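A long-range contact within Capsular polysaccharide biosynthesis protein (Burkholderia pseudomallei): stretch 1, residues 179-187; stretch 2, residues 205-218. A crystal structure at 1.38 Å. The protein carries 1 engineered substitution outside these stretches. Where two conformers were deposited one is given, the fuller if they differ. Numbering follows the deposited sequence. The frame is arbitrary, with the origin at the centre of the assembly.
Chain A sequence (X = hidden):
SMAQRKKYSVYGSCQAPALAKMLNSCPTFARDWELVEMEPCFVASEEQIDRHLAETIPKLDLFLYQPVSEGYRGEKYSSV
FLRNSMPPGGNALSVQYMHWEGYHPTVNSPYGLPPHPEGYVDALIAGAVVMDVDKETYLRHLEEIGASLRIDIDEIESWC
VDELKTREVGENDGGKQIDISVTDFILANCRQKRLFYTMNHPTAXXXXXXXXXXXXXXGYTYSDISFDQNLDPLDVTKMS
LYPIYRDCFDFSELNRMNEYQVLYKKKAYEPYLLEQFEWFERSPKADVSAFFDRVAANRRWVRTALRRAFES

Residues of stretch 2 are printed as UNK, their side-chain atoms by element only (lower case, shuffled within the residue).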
# COMPACT_ATOMS: atom_id res chain seq x y z
N ASP A 179 -10.97 -3.35 12.80
CA ASP A 179 -11.41 -4.71 13.12
C ASP A 179 -10.44 -5.81 12.68
O ASP A 179 -10.23 -6.77 13.43
CB ASP A 179 -12.79 -5.01 12.54
CG ASP A 179 -13.89 -4.17 13.17
OD1 ASP A 179 -14.03 -4.21 14.41
OD2 ASP A 179 -14.62 -3.48 12.42
N ILE A 180 -9.85 -5.67 11.50
CA ILE A 180 -9.16 -6.78 10.84
C ILE A 180 -7.79 -6.28 10.37
O ILE A 180 -7.71 -5.38 9.55
CB ILE A 180 -9.97 -7.29 9.64
CG1 ILE A 180 -11.35 -7.83 10.09
CG2 ILE A 180 -9.22 -8.39 8.90
CD1 ILE A 180 -12.42 -7.75 9.02
N SER A 181 -6.72 -6.87 10.91
CA SER A 181 -5.34 -6.47 10.61
C SER A 181 -4.38 -7.65 10.49
O SER A 181 -4.67 -8.75 10.96
CB SER A 181 -4.80 -5.52 11.67
OG SER A 181 -5.56 -4.34 11.77
N VAL A 182 -3.23 -7.40 9.87
CA VAL A 182 -2.20 -8.41 9.66
C VAL A 182 -0.81 -7.91 10.06
O VAL A 182 0.20 -8.38 9.54
CB VAL A 182 -2.16 -8.94 8.21
CG1 VAL A 182 -3.34 -9.85 7.93
CG2 VAL A 182 -2.12 -7.79 7.20
N THR A 183 -0.75 -7.00 11.03
CA THR A 183 0.51 -6.37 11.43
C THR A 183 1.57 -7.39 11.89
O THR A 183 2.73 -7.32 11.44
CB THR A 183 0.28 -5.32 12.53
OG1 THR A 183 -0.72 -4.40 12.07
CG2 THR A 183 1.58 -4.57 12.84
N ASP A 184 1.19 -8.32 12.77
CA ASP A 184 2.15 -9.29 13.29
C ASP A 184 2.65 -10.21 12.18
O ASP A 184 3.83 -10.55 12.13
CB ASP A 184 1.53 -10.12 14.43
CG ASP A 184 1.09 -9.27 15.61
OD1 ASP A 184 1.78 -8.28 15.94
OD2 ASP A 184 0.05 -9.60 16.23
N PHE A 185 1.75 -10.58 11.29
CA PHE A 185 2.10 -11.38 10.13
C PHE A 185 3.13 -10.68 9.26
O PHE A 185 4.12 -11.27 8.84
CB PHE A 185 0.84 -11.71 9.31
CG PHE A 185 1.12 -12.52 8.09
CD1 PHE A 185 1.30 -13.90 8.17
CD2 PHE A 185 1.26 -11.89 6.84
CE1 PHE A 185 1.57 -14.64 7.04
CE2 PHE A 185 1.55 -12.64 5.70
CZ PHE A 185 1.71 -14.01 5.81
N ILE A 186 2.90 -9.40 8.97
CA ILE A 186 3.84 -8.67 8.11
C ILE A 186 5.25 -8.65 8.73
O ILE A 186 6.22 -9.01 8.06
CB ILE A 186 3.35 -7.24 7.79
CG1 ILE A 186 2.06 -7.30 6.94
CG2 ILE A 186 4.44 -6.47 7.05
CD1 ILE A 186 1.33 -5.98 6.83
N LEU A 187 5.35 -8.24 9.99
CA LEU A 187 6.67 -8.12 10.59
C LEU A 187 7.36 -9.48 10.61
O LEU A 187 8.56 -9.57 10.33
CB LEU A 187 6.59 -7.53 11.98
CG LEU A 187 7.93 -7.39 12.72
CD1 LEU A 187 8.88 -6.42 12.02
CD2 LEU A 187 7.73 -7.02 14.19
N UNK A 205 0.38 -13.20 -1.66
CA UNK A 205 0.47 -13.88 -0.37
C UNK A 205 -0.17 -13.03 0.73
O UNK A 205 -0.90 -13.53 1.59
c UNK A 205 1.92 -14.18 -0.04
N UNK A 206 0.11 -11.73 0.71
CA UNK A 206 -0.47 -10.84 1.71
C UNK A 206 -1.98 -10.62 1.49
O UNK A 206 -2.74 -10.57 2.47
c UNK A 206 0.65 -7.33 2.95
c UNK A 206 -0.08 -9.32 4.30
c UNK A 206 -0.16 -8.60 2.96
c UNK A 206 0.29 -9.51 1.80
N UNK A 207 -2.42 -10.50 0.23
CA UNK A 207 -3.84 -10.40 -0.04
C UNK A 207 -4.59 -11.64 0.45
O UNK A 207 -5.70 -11.51 0.98
c UNK A 207 -3.69 -8.79 -2.04
s UNK A 207 -4.35 -7.38 -1.12
c UNK A 207 -6.12 -7.73 -1.21
c UNK A 207 -4.10 -10.17 -1.54
N UNK A 208 -4.02 -12.83 0.24
CA UNK A 208 -4.65 -14.05 0.77
C UNK A 208 -4.74 -13.98 2.28
O UNK A 208 -5.76 -14.35 2.87
c UNK A 208 -3.49 -17.00 -1.42
n UNK A 208 -2.08 -17.19 -1.11
c UNK A 208 -1.08 -17.01 -1.98
n UNK A 208 0.17 -17.24 -1.60
c UNK A 208 -3.89 -15.29 0.35
c UNK A 208 -4.01 -15.61 -1.13
n UNK A 208 -1.31 -16.57 -3.22
N UNK A 209 -3.67 -13.51 2.93
CA UNK A 209 -3.66 -13.48 4.39
C UNK A 209 -4.75 -12.55 4.94
O UNK A 209 -5.49 -12.94 5.85
c UNK A 209 -2.11 -13.52 6.39
c UNK A 209 -2.28 -13.09 4.94
o UNK A 209 -2.59 -15.52 7.60
c UNK A 209 -2.10 -15.03 6.56
o UNK A 209 -1.62 -15.76 5.66
N UNK A 210 -4.86 -11.34 4.40
CA UNK A 210 -5.88 -10.41 4.89
C UNK A 210 -7.29 -10.92 4.58
O UNK A 210 -8.19 -10.80 5.42
c UNK A 210 -5.65 -8.94 4.41
c UNK A 210 -5.84 -8.80 2.92
c UNK A 210 -6.20 -7.81 6.60
c UNK A 210 -6.54 -7.95 5.15
N UNK A 211 -7.49 -11.51 3.40
CA UNK A 211 -8.79 -12.11 3.07
C UNK A 211 -9.13 -13.22 4.08
O UNK A 211 -10.28 -13.33 4.51
c UNK A 211 -8.78 -12.65 1.65
N UNK A 212 -8.15 -14.04 4.44
CA UNK A 212 -8.36 -15.06 5.46
C UNK A 212 -8.81 -14.44 6.79
O UNK A 212 -9.75 -14.96 7.43
c UNK A 212 -7.11 -15.90 5.65
N UNK A 213 -8.18 -13.35 7.21
CA UNK A 213 -8.57 -12.71 8.47
C UNK A 213 -9.98 -12.14 8.39
O UNK A 213 -10.71 -12.15 9.38
c UNK A 213 -6.10 -12.06 8.93
c UNK A 213 -7.57 -11.64 8.93
n UNK A 213 -3.60 -12.46 11.14
n UNK A 213 -2.15 -13.73 9.86
c UNK A 213 -3.39 -13.32 10.13
c UNK A 213 -5.81 -13.41 9.58
n UNK A 213 -4.41 -13.78 9.40
N UNK A 214 -10.38 -11.65 7.22
CA UNK A 214 -11.75 -11.23 7.03
C UNK A 214 -12.71 -12.40 7.24
O UNK A 214 -13.73 -12.26 7.91
s UNK A 214 -11.15 -9.07 5.37
c UNK A 214 -11.96 -10.65 5.64
N UNK A 215 -12.39 -13.55 6.65
CA UNK A 215 -13.26 -14.71 6.80
C UNK A 215 -13.35 -15.17 8.24
O UNK A 215 -14.43 -15.56 8.69
c UNK A 215 -14.06 -18.13 3.97
c UNK A 215 -12.83 -15.86 5.89
s UNK A 215 -12.85 -16.98 3.30
c UNK A 215 -13.11 -15.57 4.41
N UNK A 216 -12.24 -15.11 8.98
CA UNK A 216 -12.28 -15.49 10.40
C UNK A 216 -13.19 -14.54 11.17
O UNK A 216 -13.95 -14.97 12.02
c UNK A 216 -9.94 -16.54 10.43
c UNK A 216 -10.88 -15.49 11.02
c UNK A 216 -8.51 -16.34 10.89
c UNK A 216 -10.40 -17.96 10.77
N UNK A 217 -13.12 -13.25 10.84
CA UNK A 217 -13.95 -12.23 11.51
C UNK A 217 -15.44 -12.47 11.25
O UNK A 217 -16.28 -12.15 12.08
c UNK A 217 -13.56 -10.84 11.04
N UNK A 218 -15.75 -13.04 10.08
CA UNK A 218 -17.12 -13.39 9.72
C UNK A 218 -17.62 -14.70 10.31
O UNK A 218 -18.80 -15.03 10.18
c UNK A 218 -17.03 -12.28 6.01
c UNK A 218 -17.07 -12.06 7.51
c UNK A 218 -17.24 -13.42 8.19
c UNK A 218 -18.21 -11.12 7.88
O HOH W 1 -5.68 -10.96 12.41

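The side chain at position 205 is a single carbon, and this CB comes no nearer to stretch 1 than 5.9 Å, at Phe-185 CZ. It is Ala-205, a small helix former outside the contact. Position 206 has four carbons forked at the second, and one tip carbon touches Val-182, Phe-185 and Ile-186. The fork makes it Leu-206: CD1 lies 3.9 Å from Val-182 CG2, 3.9 Å from Phe-185 CD2 and 4.0 Å from Ile-186 CG1. A forked apolar tip suits a place where three apolar side chains converge.

Position 207 is an unbranched chain of two carbons, a sulfur and a carbon, out of reach of stretch 1. This is Met-207, whose apolar chain suits its buried site. At 208, three carbons and a nitrogen lead to a carbon bearing two more nitrogens, the guanidinium of Arg-208; it is also out of reach and partly exposed, as a charged group can comfortably be.

Position 209 shows three carbons, the third carrying two oxygens, and its second carbon sits over the Phe-185 ring. The carboxylate after two carbons identifies Glu-209. CG lies 3.6 Å from the centroid of the Phe-185 ring, 3° off the ring normal, so the aliphatic part of an acidic side chain makes a CH-pi contact with the ring face.

Position 210 has four carbons forked at the first, and the end of its two-carbon arm touches Ile-180 and Val-182. It is Ile-210, whose CD1 is 3.8 Å from both Ile-180 CG2 and Val-182 CG1, bridging two apolar loop residues. Positions 211 and 212 have one carbon each, neither touching stretch 1: Ala-211, a small methyl in a buried site, and Ala-212, equally compact and partly exposed.

Position 213 repeats the pattern of 208, and its CB lies 3.6 Å from Ile-180 CG2. It is Arg-213. Its CG packs 3.7 Å from Val-182 CG1, which also lies over one face of the guanidinium. One turn back, Glu-209 OE2 accepts hydrogen bonds from Arg-213 NH2 at 2.9 Å, within a salt bridge, and from NE at 3.1 Å. Water 1 accepts from Arg-213 NH1 at 2.9 Å and donates to Ser-181 O at 2.8 Å.

Position 214 holds one carbon and a sulfur near Ile-180. This is Cys-214, with SG 4.1 Å from Ile-180 CG2, compact where Cys-214 CA and Ile-180 CA approach to 6.4 Å. Position 215, two carbons, a sulfur and a carbon, points away: Met-215, apolar in a buried site. Position 216, four carbons forked at the second, is out of reach: Leu-216, apolar and partly exposed. The lone CB at 217 touches Ile-180 CG1 at 3.9 Å; Ala-217 offers a small methyl to that chain. Position 218, forked like 216, is Leu-218, apolar, partly exposed and outside the contact.

The contact works by apolar packing, burying 540 Å² with no direct hydrogen bond across it. Ile-180, Val-182 and Phe-185 point toward the long helix, while Arg-213 and Glu-209 supply aliphatic surface and the water adds a polar bridge.

Stretch 2 205-218: ALMREIAARCMLAL
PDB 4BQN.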